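Local coordinates for protein LbaCas13a H328A (C2c2) (PDB 5WLH) that binds a guide pre-crRNA and probably acts as an RNA-guided, RNA-cleaving CRISPR nuclease of the Cas13a family, at residues 1287-1290 with 1291-1295; 1108-1111 with 1112-1116; 91-94 with 95-98; 160-163 with 164-168. All coordinates share one frame; numbering follows the deposited sequence.

Interaction 1. Residues 1287-1290 with 1291-1295; sequences ILYN and ILLQH. With nucleotides of chain B.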
loop_
_atom_site.group_PDB
_atom_site.type_symbol
_atom_site.label_atom_id
_atom_site.label_comp_id
_atom_site.label_asym_id
_atom_site.label_seq_id
_atom_site.Cartn_x
_atom_site.Cartn_y
_atom_site.Cartn_z
ATOM N N ILE A 1287 -3.249 7.134 -3.238
ATOM C CA ILE A 1287 -1.905 6.720 -2.859
ATOM C C ILE A 1287 -0.925 7.868 -3.046
ATOM O O ILE A 1287 -0.054 8.106 -2.199
ATOM C CB ILE A 1287 -1.510 5.474 -3.658
ATOM C CG1 ILE A 1287 -2.299 4.272 -3.112
ATOM C CG2 ILE A 1287 -0.014 5.219 -3.545
ATOM C CD1 ILE A 1287 -2.198 3.037 -3.996
ATOM N N LEU A 1288 -1.057 8.605 -4.153
ATOM C CA LEU A 1288 -0.235 9.794 -4.365
ATOM C C LEU A 1288 -0.465 10.814 -3.261
ATOM O O LEU A 1288 0.485 11.334 -2.670
ATOM C CB LEU A 1288 -0.554 10.407 -5.730
ATOM C CG LEU A 1288 0.068 11.781 -6.022
ATOM C CD1 LEU A 1288 1.572 11.696 -6.009
ATOM C CD2 LEU A 1288 -0.398 12.271 -7.376
ATOM N N TYR A 1289 -1.729 11.107 -2.971
ATOM C CA TYR A 1289 -2.055 12.046 -1.896
ATOM C C TYR A 1289 -1.442 11.599 -0.564
ATOM O O TYR A 1289 -0.901 12.415 0.198
ATOM C CB TYR A 1289 -3.573 12.159 -1.812
ATOM C CG TYR A 1289 -4.094 12.828 -0.562
ATOM C CD1 TYR A 1289 -4.304 14.204 -0.530
ATOM C CD2 TYR A 1289 -4.414 12.082 0.571
ATOM C CE1 TYR A 1289 -4.792 14.827 0.607
ATOM C CE2 TYR A 1289 -4.895 12.706 1.719
ATOM C CZ TYR A 1289 -5.084 14.074 1.719
ATOM O OH TYR A 1289 -5.563 14.698 2.846
ATOM N N ASN A 1290 -1.512 10.299 -0.272
ATOM C CA ASN A 1290 -0.946 9.786 0.976
ATOM C C ASN A 1290 0.558 9.999 1.035
ATOM O O ASN A 1290 1.098 10.358 2.090
ATOM C CB ASN A 1290 -1.231 8.284 1.122
ATOM C CG ASN A 1290 -2.689 7.965 1.291
ATOM O OD1 ASN A 1290 -3.509 8.833 1.587
ATOM N ND2 ASN A 1290 -3.030 6.679 1.108
ATOM N N ILE A 1291 1.265 9.736 -0.072
ATOM C CA ILE A 1291 2.712 9.936 -0.084
ATOM C C ILE A 1291 3.044 11.379 0.266
ATOM O O ILE A 1291 3.913 11.653 1.101
ATOM C CB ILE A 1291 3.300 9.537 -1.448
ATOM C CG1 ILE A 1291 3.193 8.022 -1.627
ATOM C CG2 ILE A 1291 4.736 10.039 -1.567
ATOM C CD1 ILE A 1291 3.518 7.556 -3.059
ATOM N N LEU A 1292 2.328 12.325 -0.338
ATOM C CA LEU A 1292 2.559 13.732 -0.012
ATOM C C LEU A 1292 2.186 14.047 1.432
ATOM O O LEU A 1292 2.910 14.778 2.124
ATOM C CB LEU A 1292 1.769 14.615 -0.978
ATOM C CG LEU A 1292 2.257 14.337 -2.402
ATOM C CD1 LEU A 1292 1.200 14.774 -3.437
ATOM C CD2 LEU A 1292 3.577 15.046 -2.645
ATOM N N LEU A 1293 1.057 13.516 1.904
ATOM C CA LEU A 1293 0.639 13.778 3.275
ATOM C C LEU A 1293 1.627 13.199 4.283
ATOM O O LEU A 1293 1.809 13.773 5.372
ATOM C CB LEU A 1293 -0.758 13.221 3.508
ATOM C CG LEU A 1293 -1.497 13.723 4.755
ATOM C CD1 LEU A 1293 -1.480 15.231 4.767
ATOM C CD2 LEU A 1293 -2.937 13.225 4.748
ATOM N N GLN A 1294 2.289 12.080 3.944
ATOM C CA GLN A 1294 3.331 11.547 4.830
ATOM C C GLN A 1294 4.414 12.574 5.089
ATOM O O GLN A 1294 5.085 12.530 6.135
ATOM C CB GLN A 1294 3.984 10.296 4.237
ATOM C CG GLN A 1294 3.239 9.027 4.541
ATOM C CD GLN A 1294 3.604 7.911 3.587
ATOM O OE1 GLN A 1294 2.740 7.154 3.131
ATOM N NE2 GLN A 1294 4.885 7.801 3.281
ATOM N N HIS A 1295 4.632 13.471 4.129
ATOM C CA HIS A 1295 5.605 14.543 4.255
ATOM C C HIS A 1295 4.952 15.859 4.645
ATOM O O HIS A 1295 5.549 16.924 4.439
ATOM C CB HIS A 1295 6.394 14.645 2.954
ATOM C CG HIS A 1295 7.129 13.378 2.663
ATOM N ND1 HIS A 1295 8.389 13.131 3.153
ATOM C CD2 HIS A 1295 6.735 12.241 2.040
ATOM C CE1 HIS A 1295 8.770 11.917 2.792
ATOM N NE2 HIS A 1295 7.787 11.358 2.109
ATOM P P A B 29 -0.532 -1.638 -1.075
ATOM O OP1 A B 29 0.742 -1.170 -1.705
ATOM O OP2 A B 29 -0.582 -2.694 -0.008
ATOM O "O5'" A B 29 -1.306 -0.427 -0.401
ATOM C "C5'" A B 29 -1.521 0.782 -1.109
ATOM C "C4'" A B 29 -2.730 1.520 -0.575
ATOM O "O4'" A B 29 -3.879 0.644 -0.545
ATOM C "C3'" A B 29 -2.644 2.045 0.849
ATOM O "O3'" A B 29 -1.914 3.252 0.919
ATOM C "C2'" A B 29 -4.110 2.211 1.203
ATOM O "O2'" A B 29 -4.651 3.322 0.511
ATOM C "C1'" A B 29 -4.692 0.956 0.560
ATOM N N9 A B 29 -4.631 -0.180 1.503
ATOM C C8 A B 29 -3.835 -1.294 1.461
ATOM N N7 A B 29 -4.035 -2.112 2.481
ATOM C C5 A B 29 -5.016 -1.480 3.219
ATOM C C6 A B 29 -5.649 -1.837 4.421
ATOM N N6 A B 29 -5.363 -2.976 5.067
ATOM N N1 A B 29 -6.568 -0.996 4.907
ATOM C C2 A B 29 -6.837 0.128 4.228
ATOM N N3 A B 29 -6.304 0.575 3.080
ATOM C C4 A B 29 -5.390 -0.292 2.631
ATOM P P C B 30 -0.987 3.616 2.171
ATOM O OP1 C B 30 -0.630 5.035 1.916
ATOM O OP2 C B 30 0.070 2.592 2.395
ATOM O "O5'" C B 30 -1.939 3.539 3.434
ATOM C "C5'" C B 30 -2.946 4.519 3.662
ATOM C "C4'" C B 30 -3.778 4.156 4.865
ATOM O "O4'" C B 30 -4.336 2.827 4.693
ATOM C "C3'" C B 30 -3.028 4.062 6.183
ATOM O "O3'" C B 30 -2.822 5.328 6.775
ATOM C "C2'" C B 30 -3.923 3.154 7.018
ATOM O "O2'" C B 30 -5.003 3.887 7.551
ATOM C "C1'" C B 30 -4.474 2.200 5.952
ATOM N N1 C B 30 -3.746 0.919 5.925
ATOM C C2 C B 30 -4.024 0.024 6.954
ATOM O O2 C B 30 -4.827 0.346 7.825
ATOM N N3 C B 30 -3.404 -1.161 6.975
ATOM C C4 C B 30 -2.549 -1.467 6.015
ATOM N N4 C B 30 -1.974 -2.666 6.112
ATOM C C5 C B 30 -2.235 -0.580 4.940
ATOM C C6 C B 30 -2.868 0.609 4.925
#
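Tyr1289 and Leu1293 lie side by side and point the same way, one helical turn apart. Methyl CD2 of Leu1293 approaches the ring obliquely near its hydroxyl end, 3.6 Å from CE2 of Tyr1289. Both side chains carry CG anti to the backbone N (chi1 166° and -164°), which swings them along the same flank. On the next ridge Leu1288 and Leu1292 meet at an angle, methyl CD1 of Leu1288 standing 4.0 Å from methyl CD1 of Leu1292, and Leu1288 packs on Leu1118, Leu1263 and Phe1301. These ridges belong to the last two turns of helix 1284-1294, just before strand 1297-1310 of the antiparallel sheet, and successive i to i+4 backbone bonds hold them in place. A third flank faces the guide RNA. There CD1 of Ile1287 reaches the sugar of A29 of chain B, 3.7 Å from its C5'. With an alanine here, that ribose would probably lose its apolar neighbour and a gap would open beside Gln1121 and Trp1125. Asn1290 supplies the polar grip: its ND2 donates to OP1 of C30 of chain B over 3.0 Å, though the bond is bent (136° at the hydrogen). The same ND2 also serves Met824 O, while OD1 accepts from Lys826 N, so both ends of this buried amide are engaged and its rotation is fixed.

Interaction 2. Residues 1108-1111 with 1112-1116; sequences LMDY and SEIAD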
loop_
_atom_site.group_PDB
_atom_site.type_symbol
_atom_site.label_atom_id
_atom_site.label_comp_id
_atom_site.label_asym_id
_atom_site.label_seq_id
_atom_site.Cartn_x
_atom_site.Cartn_y
_atom_site.Cartn_z
ATOM N N LEU A 1108 17.388 18.982 0.460
ATOM C CA LEU A 1108 17.726 18.216 -0.740
ATOM C C LEU A 1108 17.483 16.727 -0.538
ATOM O O LEU A 1108 16.899 16.053 -1.399
ATOM C CB LEU A 1108 19.195 18.446 -1.101
ATOM C CG LEU A 1108 19.630 19.608 -1.984
ATOM C CD1 LEU A 1108 21.088 19.399 -2.352
ATOM C CD2 LEU A 1108 18.763 19.704 -3.235
ATOM N N MET A 1109 17.990 16.186 0.574
ATOM C CA MET A 1109 17.773 14.781 0.892
ATOM C C MET A 1109 16.293 14.474 0.992
ATOM O O MET A 1109 15.838 13.419 0.534
ATOM C CB MET A 1109 18.468 14.424 2.205
ATOM C CG MET A 1109 19.932 14.755 2.218
ATOM S SD MET A 1109 20.762 13.858 0.902
ATOM C CE MET A 1109 20.561 12.185 1.495
ATOM N N ASP A 1110 15.534 15.379 1.613
ATOM C CA ASP A 1110 14.088 15.226 1.726
ATOM C C ASP A 1110 13.444 15.123 0.352
ATOM O O ASP A 1110 12.679 14.194 0.085
ATOM C CB ASP A 1110 13.499 16.399 2.513
ATOM C CG ASP A 1110 12.221 16.043 3.248
ATOM O OD1 ASP A 1110 11.726 14.905 3.111
ATOM O OD2 ASP A 1110 11.694 16.921 3.959
ATOM N N TYR A 1111 13.753 16.066 -0.546
ATOM C CA TYR A 1111 13.155 16.007 -1.876
ATOM C C TYR A 1111 13.569 14.740 -2.614
ATOM O O TYR A 1111 12.762 14.151 -3.341
ATOM C CB TYR A 1111 13.534 17.243 -2.688
ATOM C CG TYR A 1111 13.097 18.521 -2.025
ATOM C CD1 TYR A 1111 11.830 18.635 -1.480
ATOM C CD2 TYR A 1111 13.966 19.589 -1.902
ATOM C CE1 TYR A 1111 11.425 19.800 -0.856
ATOM C CE2 TYR A 1111 13.574 20.763 -1.272
ATOM C CZ TYR A 1111 12.310 20.861 -0.759
ATOM O OH TYR A 1111 11.921 22.020 -0.136
ATOM N N SER A 1112 14.826 14.313 -2.458
ATOM C CA SER A 1112 15.262 13.092 -3.138
ATOM C C SER A 1112 14.483 11.885 -2.643
ATOM O O SER A 1112 14.078 11.026 -3.440
ATOM C CB SER A 1112 16.760 12.856 -2.932
ATOM O OG SER A 1112 17.484 13.978 -3.359
ATOM N N GLU A 1113 14.273 11.803 -1.328
ATOM C CA GLU A 1113 13.500 10.698 -0.771
ATOM C C GLU A 1113 12.065 10.733 -1.258
ATOM O O GLU A 1113 11.464 9.685 -1.497
ATOM C CB GLU A 1113 13.525 10.740 0.757
ATOM C CG GLU A 1113 14.719 10.052 1.370
ATOM C CD GLU A 1113 14.613 9.998 2.878
ATOM O OE1 GLU A 1113 13.608 9.446 3.384
ATOM O OE2 GLU A 1113 15.527 10.519 3.551
ATOM N N ILE A 1114 11.472 11.931 -1.358
ATOM C CA ILE A 1114 10.090 12.004 -1.819
ATOM C C ILE A 1114 10.002 11.527 -3.255
ATOM O O ILE A 1114 9.103 10.759 -3.615
ATOM C CB ILE A 1114 9.521 13.428 -1.659
ATOM C CG1 ILE A 1114 9.286 13.720 -0.177
ATOM C CG2 ILE A 1114 8.200 13.544 -2.403
ATOM C CD1 ILE A 1114 9.073 15.213 0.164
ATOM N N ALA A 1115 10.948 11.959 -4.091
ATOM C CA ALA A 1115 11.004 11.477 -5.465
ATOM C C ALA A 1115 11.226 9.972 -5.510
ATOM O O ALA A 1115 10.578 9.261 -6.291
ATOM C CB ALA A 1115 12.116 12.204 -6.223
ATOM N N ASP A 1116 12.132 9.464 -4.678
ATOM C CA ASP A 1116 12.310 8.013 -4.596
ATOM C C ASP A 1116 11.018 7.317 -4.189
ATOM O O ASP A 1116 10.735 6.202 -4.640
ATOM C CB ASP A 1116 13.405 7.656 -3.597
ATOM C CG ASP A 1116 14.786 7.966 -4.108
ATOM O OD1 ASP A 1116 14.938 8.159 -5.336
ATOM O OD2 ASP A 1116 15.711 8.014 -3.267
#
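Residues 1108-1111 and 1112-1116 form continuous regular helix, with Ser1112 N to Leu1108 O, Glu1113 N to Met1109 O, Ile1114 N to Asp1110 O and Ala1115 N to Tyr1111 O all bonded at 2.9 Å. The first of these carbonyls takes a second donor: the hydroxyl OG of Ser1112 gives its proton to Leu1108 O, also over 2.9 Å. The amide and the hydroxyl come from opposite faces of the carbonyl plane, and OG stands well above it, 38° out. The first torsion makes this possible, since chi1 of -56° sets OG beside its own backbone N and turns it back along the helix. This is the familiar intrahelical serine bond to the carbonyl four residues earlier, here near the start of the long helix 1106-1145. OG thus donates within its own helix. On a different flank Asp1110 and Ile1114 meet at a slant, carboxylate oxygen OD1 of Asp1110 lying 4.0 Å from methyl CD1 of Ile1114; the other oxygen, OD2, has a weak hydrogen bond to Tyr1359 OH. Glu1113 runs extended past CG, its OE1 5.8 Å from OD1 of Asp1110, a like-charge spacing that might slightly raise the affinity of either group for a proton. Tyr1111 turns elsewhere: its ring meets that of Tyr1359 with the planes about 45° apart and packs on Ile1363.

Interaction 3. Residues 91-94 with 95-98; sequences IVKK and INRR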
loop_
_atom_site.group_PDB
_atom_site.type_symbol
_atom_site.label_atom_id
_atom_site.label_comp_id
_atom_site.label_asym_id
_atom_site.label_seq_id
_atom_site.Cartn_x
_atom_site.Cartn_y
_atom_site.Cartn_z
ATOM N N ILE A 91 -33.144 19.599 20.263
ATOM C CA ILE A 91 -34.378 18.862 19.996
ATOM C C ILE A 91 -34.113 17.362 20.025
ATOM O O ILE A 91 -34.860 16.591 20.642
ATOM C CB ILE A 91 -34.984 19.303 18.650
ATOM C CG1 ILE A 91 -35.481 20.742 18.744
ATOM C CG2 ILE A 91 -36.132 18.388 18.252
ATOM C CD1 ILE A 91 -36.485 20.957 19.858
ATOM N N VAL A 92 -33.034 16.930 19.369
ATOM C CA VAL A 92 -32.688 15.512 19.342
ATOM C C VAL A 92 -32.463 14.990 20.756
ATOM O O VAL A 92 -32.973 13.929 21.135
ATOM C CB VAL A 92 -31.453 15.283 18.451
ATOM C CG1 VAL A 92 -30.792 13.963 18.786
ATOM C CG2 VAL A 92 -31.847 15.330 16.986
ATOM N N LYS A 93 -31.715 15.741 21.567
ATOM C CA LYS A 93 -31.373 15.269 22.905
ATOM C C LYS A 93 -32.609 15.115 23.777
ATOM O O LYS A 93 -32.719 14.148 24.539
ATOM C CB LYS A 93 -30.358 16.211 23.550
ATOM C CG LYS A 93 -28.948 16.060 22.980
ATOM C CD LYS A 93 -28.402 14.652 23.218
ATOM C CE LYS A 93 -28.512 13.766 21.978
ATOM N NZ LYS A 93 -28.561 12.311 22.312
ATOM N N LYS A 94 -33.558 16.044 23.668
ATOM C CA LYS A 94 -34.784 15.935 24.452
ATOM C C LYS A 94 -35.608 14.727 24.019
ATOM O O LYS A 94 -36.213 14.048 24.857
ATOM C CB LYS A 94 -35.600 17.220 24.330
ATOM C CG LYS A 94 -34.948 18.425 24.996
ATOM C CD LYS A 94 -35.578 19.731 24.540
ATOM C CE LYS A 94 -35.290 20.864 25.522
ATOM N NZ LYS A 94 -36.124 20.777 26.760
ATOM N N ILE A 95 -35.642 14.443 22.715
ATOM C CA ILE A 95 -36.349 13.261 22.233
ATOM C C ILE A 95 -35.704 11.994 22.775
ATOM O O ILE A 95 -36.397 11.012 23.076
ATOM C CB ILE A 95 -36.390 13.261 20.692
ATOM C CG1 ILE A 95 -37.233 14.428 20.183
ATOM C CG2 ILE A 95 -36.916 11.924 20.154
ATOM C CD1 ILE A 95 -37.342 14.481 18.675
ATOM N N ASN A 96 -34.378 11.999 22.931
ATOM C CA ASN A 96 -33.640 10.825 23.382
ATOM C C ASN A 96 -33.542 10.714 24.900
ATOM O O ASN A 96 -33.232 9.627 25.404
ATOM C CB ASN A 96 -32.224 10.830 22.792
ATOM C CG ASN A 96 -32.189 10.378 21.344
ATOM O OD1 ASN A 96 -33.173 9.848 20.815
ATOM N ND2 ASN A 96 -31.047 10.567 20.698
ATOM N N ARG A 97 -33.792 11.799 25.637
ATOM C CA ARG A 97 -33.738 11.757 27.093
ATOM C C ARG A 97 -34.853 10.871 27.642
ATOM O O ARG A 97 -35.791 10.492 26.934
ATOM C CB ARG A 97 -33.848 13.163 27.685
ATOM C CG ARG A 97 -32.547 13.962 27.678
ATOM C CD ARG A 97 -32.493 14.971 28.825
ATOM N NE ARG A 97 -31.640 14.526 29.928
ATOM C CZ ARG A 97 -32.067 13.834 30.982
ATOM N NH1 ARG A 97 -33.345 13.493 31.088
ATOM N NH2 ARG A 97 -31.212 13.481 31.933
ATOM N N ARG A 98 -34.745 10.547 28.932
ATOM C CA ARG A 98 -35.727 9.670 29.554
ATOM C C ARG A 98 -37.114 10.305 29.486
ATOM O O ARG A 98 -37.254 11.531 29.437
ATOM C CB ARG A 98 -35.323 9.354 31.004
ATOM C CG ARG A 98 -36.483 8.949 31.920
ATOM C CD ARG A 98 -36.144 9.047 33.401
ATOM N NE ARG A 98 -35.386 7.886 33.875
ATOM C CZ ARG A 98 -35.882 6.656 34.011
ATOM N NH1 ARG A 98 -37.149 6.398 33.711
ATOM N NH2 ARG A 98 -35.104 5.675 34.452
#
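Ile91 and Ile95 make the apolar contact, meeting slantwise on one buried flank, CG2 of Ile91 being 4.1 Å from CD1 of Ile95. The CG1 of Ile95, set beside its own backbone N by a chi1 of -66°, lies close to the carbonyl one turn earlier, 3.2 Å from Ile91 O. With a serine in place of Ile95, Ile91 CG2 would probably lose its methyl partner and a gap would open on this buried flank. Where apolar meets polar, Val92 and Asn96 run alongside each other, with CG1 of Val92 3.9 Å from ND2 of Asn96. The ammonium NZ of Lys93 comes to 3.4 Å from the same ND2, but both are donors and do not bond; each is satisfied by a loop carbonyl instead, Glu74 O for NZ and Phe72 O for ND2. Backbone bonds change along the segment. Ile95 N to Ile91 O is straight (160°), and Asn96 N reaches Val92 O in the carbonyl plane at 3.0 Å. Arg97 N then splits between Lys93 O, at 2.8 Å, and Lys94 O, both bonds weak. A bifurcated amide of this kind, with Arg97 the first residue to leave helical phi/psi, is common where a helix ends at its C-terminus, here helix 83-96.

Interaction 4. Residues 160-163 with 164-168; sequences NFIN and RIKNN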
loop_
_atom_site.group_PDB
_atom_site.type_symbol
_atom_site.label_atom_id
_atom_site.label_comp_id
_atom_site.label_asym_id
_atom_site.label_seq_id
_atom_site.Cartn_x
_atom_site.Cartn_y
_atom_site.Cartn_z
ATOM N N ASN A 160 -48.823 6.958 20.926
ATOM C CA ASN A 160 -47.833 6.869 21.994
ATOM C C ASN A 160 -46.473 7.385 21.540
ATOM O O ASN A 160 -45.761 8.036 22.314
ATOM C CB ASN A 160 -47.713 5.434 22.494
ATOM C CG ASN A 160 -46.981 5.354 23.808
ATOM O OD1 ASN A 160 -47.160 6.211 24.673
ATOM N ND2 ASN A 160 -46.109 4.363 23.946
ATOM N N PHE A 161 -46.088 7.109 20.291
ATOM C CA PHE A 161 -44.832 7.659 19.794
ATOM C C PHE A 161 -44.872 9.182 19.776
ATOM O O PHE A 161 -43.900 9.844 20.161
ATOM C CB PHE A 161 -44.529 7.096 18.397
ATOM C CG PHE A 161 -43.679 5.838 18.406
ATOM C CD1 PHE A 161 -44.089 4.705 19.089
ATOM C CD2 PHE A 161 -42.477 5.791 17.705
ATOM C CE1 PHE A 161 -43.310 3.542 19.088
ATOM C CE2 PHE A 161 -41.699 4.642 17.698
ATOM C CZ PHE A 161 -42.114 3.518 18.382
ATOM N N ILE A 162 -45.997 9.762 19.347
ATOM C CA ILE A 162 -46.124 11.216 19.337
ATOM C C ILE A 162 -46.012 11.761 20.756
ATOM O O ILE A 162 -45.351 12.777 20.999
ATOM C CB ILE A 162 -47.445 11.629 18.659
ATOM C CG1 ILE A 162 -47.317 11.538 17.135
ATOM C CG2 ILE A 162 -47.888 13.042 19.105
ATOM C CD1 ILE A 162 -48.611 11.768 16.385
ATOM N N ASN A 163 -46.631 11.073 21.717
ATOM C CA ASN A 163 -46.560 11.509 23.108
ATOM C C ASN A 163 -45.141 11.405 23.650
ATOM O O ASN A 163 -44.663 12.320 24.326
ATOM C CB ASN A 163 -47.520 10.688 23.969
ATOM C CG ASN A 163 -48.970 11.006 23.689
ATOM O OD1 ASN A 163 -49.298 12.076 23.167
ATOM N ND2 ASN A 163 -49.854 10.076 24.036
ATOM N N ARG A 164 -44.449 10.300 23.372
ATOM C CA ARG A 164 -43.082 10.171 23.859
ATOM C C ARG A 164 -42.161 11.182 23.184
ATOM O O ARG A 164 -41.253 11.729 23.823
ATOM C CB ARG A 164 -42.586 8.739 23.646
ATOM C CG ARG A 164 -43.341 7.692 24.454
ATOM C CD ARG A 164 -43.255 7.948 25.957
ATOM N NE ARG A 164 -41.934 7.626 26.491
ATOM C CZ ARG A 164 -41.693 6.680 27.397
ATOM N NH1 ARG A 164 -40.451 6.465 27.817
ATOM N NH2 ARG A 164 -42.689 5.946 27.885
ATOM N N ILE A 165 -42.409 11.473 21.903
ATOM C CA ILE A 165 -41.545 12.379 21.149
ATOM C C ILE A 165 -41.680 13.815 21.653
ATOM O O ILE A 165 -40.685 14.544 21.751
ATOM C CB ILE A 165 -41.854 12.272 19.642
ATOM C CG1 ILE A 165 -41.253 10.988 19.065
ATOM C CG2 ILE A 165 -41.329 13.479 18.880
ATOM C CD1 ILE A 165 -41.806 10.636 17.694
ATOM N N LYS A 166 -42.895 14.252 21.968
ATOM C CA LYS A 166 -43.095 15.635 22.390
ATOM C C LYS A 166 -43.118 15.805 23.905
ATOM O O LYS A 166 -43.269 16.934 24.386
ATOM C CB LYS A 166 -44.386 16.196 21.778
ATOM C CG LYS A 166 -45.666 15.760 22.466
ATOM C CD LYS A 166 -46.891 16.208 21.673
ATOM C CE LYS A 166 -46.988 17.722 21.598
ATOM N NZ LYS A 166 -48.052 18.160 20.653
ATOM N N ASN A 167 -42.948 14.722 24.666
ATOM C CA ASN A 167 -43.022 14.815 26.121
ATOM C C ASN A 167 -41.886 15.650 26.706
ATOM O O ASN A 167 -42.040 16.224 27.789
ATOM C CB ASN A 167 -43.022 13.413 26.731
ATOM C CG ASN A 167 -43.360 13.418 28.208
ATOM O OD1 ASN A 167 -42.473 13.317 29.057
ATOM N ND2 ASN A 167 -44.646 13.531 28.526
ATOM N N ASN A 168 -40.746 15.731 26.020
ATOM C CA ASN A 168 -39.620 16.535 26.480
ATOM C C ASN A 168 -39.390 17.771 25.621
ATOM O O ASN A 168 -38.380 18.458 25.802
ATOM C CB ASN A 168 -38.339 15.699 26.521
ATOM C CG ASN A 168 -38.461 14.481 27.413
ATOM O OD1 ASN A 168 -39.397 14.365 28.202
ATOM N ND2 ASN A 168 -37.512 13.558 27.285
#
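Asn160 O receives the backbone amide of Arg164 in a bond that is short and nearly straight, 2.8 Å from N to O with 164° at the hydrogen. Phe161 O accepts from Ile165 N at the same length but less straight (149°), and the side chain of Ile165 folds tightly over this carbonyl: its CG1 sits 3.1 Å from Phe161 O, with CB and CD1 hardly farther. The side chains of Asn160 and Arg164 lie side by side, pointing the same way, OD1 of Asn160 being 4.1 Å from the methylene CG of Arg164, while the amide and guanidinium planes stand at right angles. That is contact without a polar bond. The polar ends bond elsewhere: Asn160 ND2 to Ile155 O and Arg164 NE to Gly100 O. The residues make up the closing turns of helix 158-166, a short helix whose side chains touch helices 103-107, 193-206 and 218-230, Phe161 meeting Phe222 and Ile223 of the last. In Lys166 CG lies between the backbone N and the carbonyl carbon (chi1 78°), which puts it 3.3 Å from Ile162 O. The chain then crosses Ile162 at a slant, CD of Lys166 reaching 4.2 Å from CG2 of Ile162, and its NZ ends at Ala206 O, with a long, weak ion pair to Asp208.

Overall arrangement
All four are local contacts along a helix, three running into the loop that follows, in two distant pairs. Interactions 1 and 2, centres 13 Å apart, touch where His1295 ND1 meets Ile1114 CG1 at 3.5 Å; interaction 1 is buried and touches the guide RNA, whereas interaction 2 is partly buried. Interactions 3 and 4, about 42 to 63 Å from the first pair between centres, lie toward the periphery of the chain and are joined by Asn168 ND2, which probably bonds to Lys94 O (2.8 Å) and Arg98 O. The chemistry differs: buried apolar pairs and an RNA-bound amide in 1, a serine turned onto its helix in 2, at least partly exposed lysines and arginines in 3 and 4.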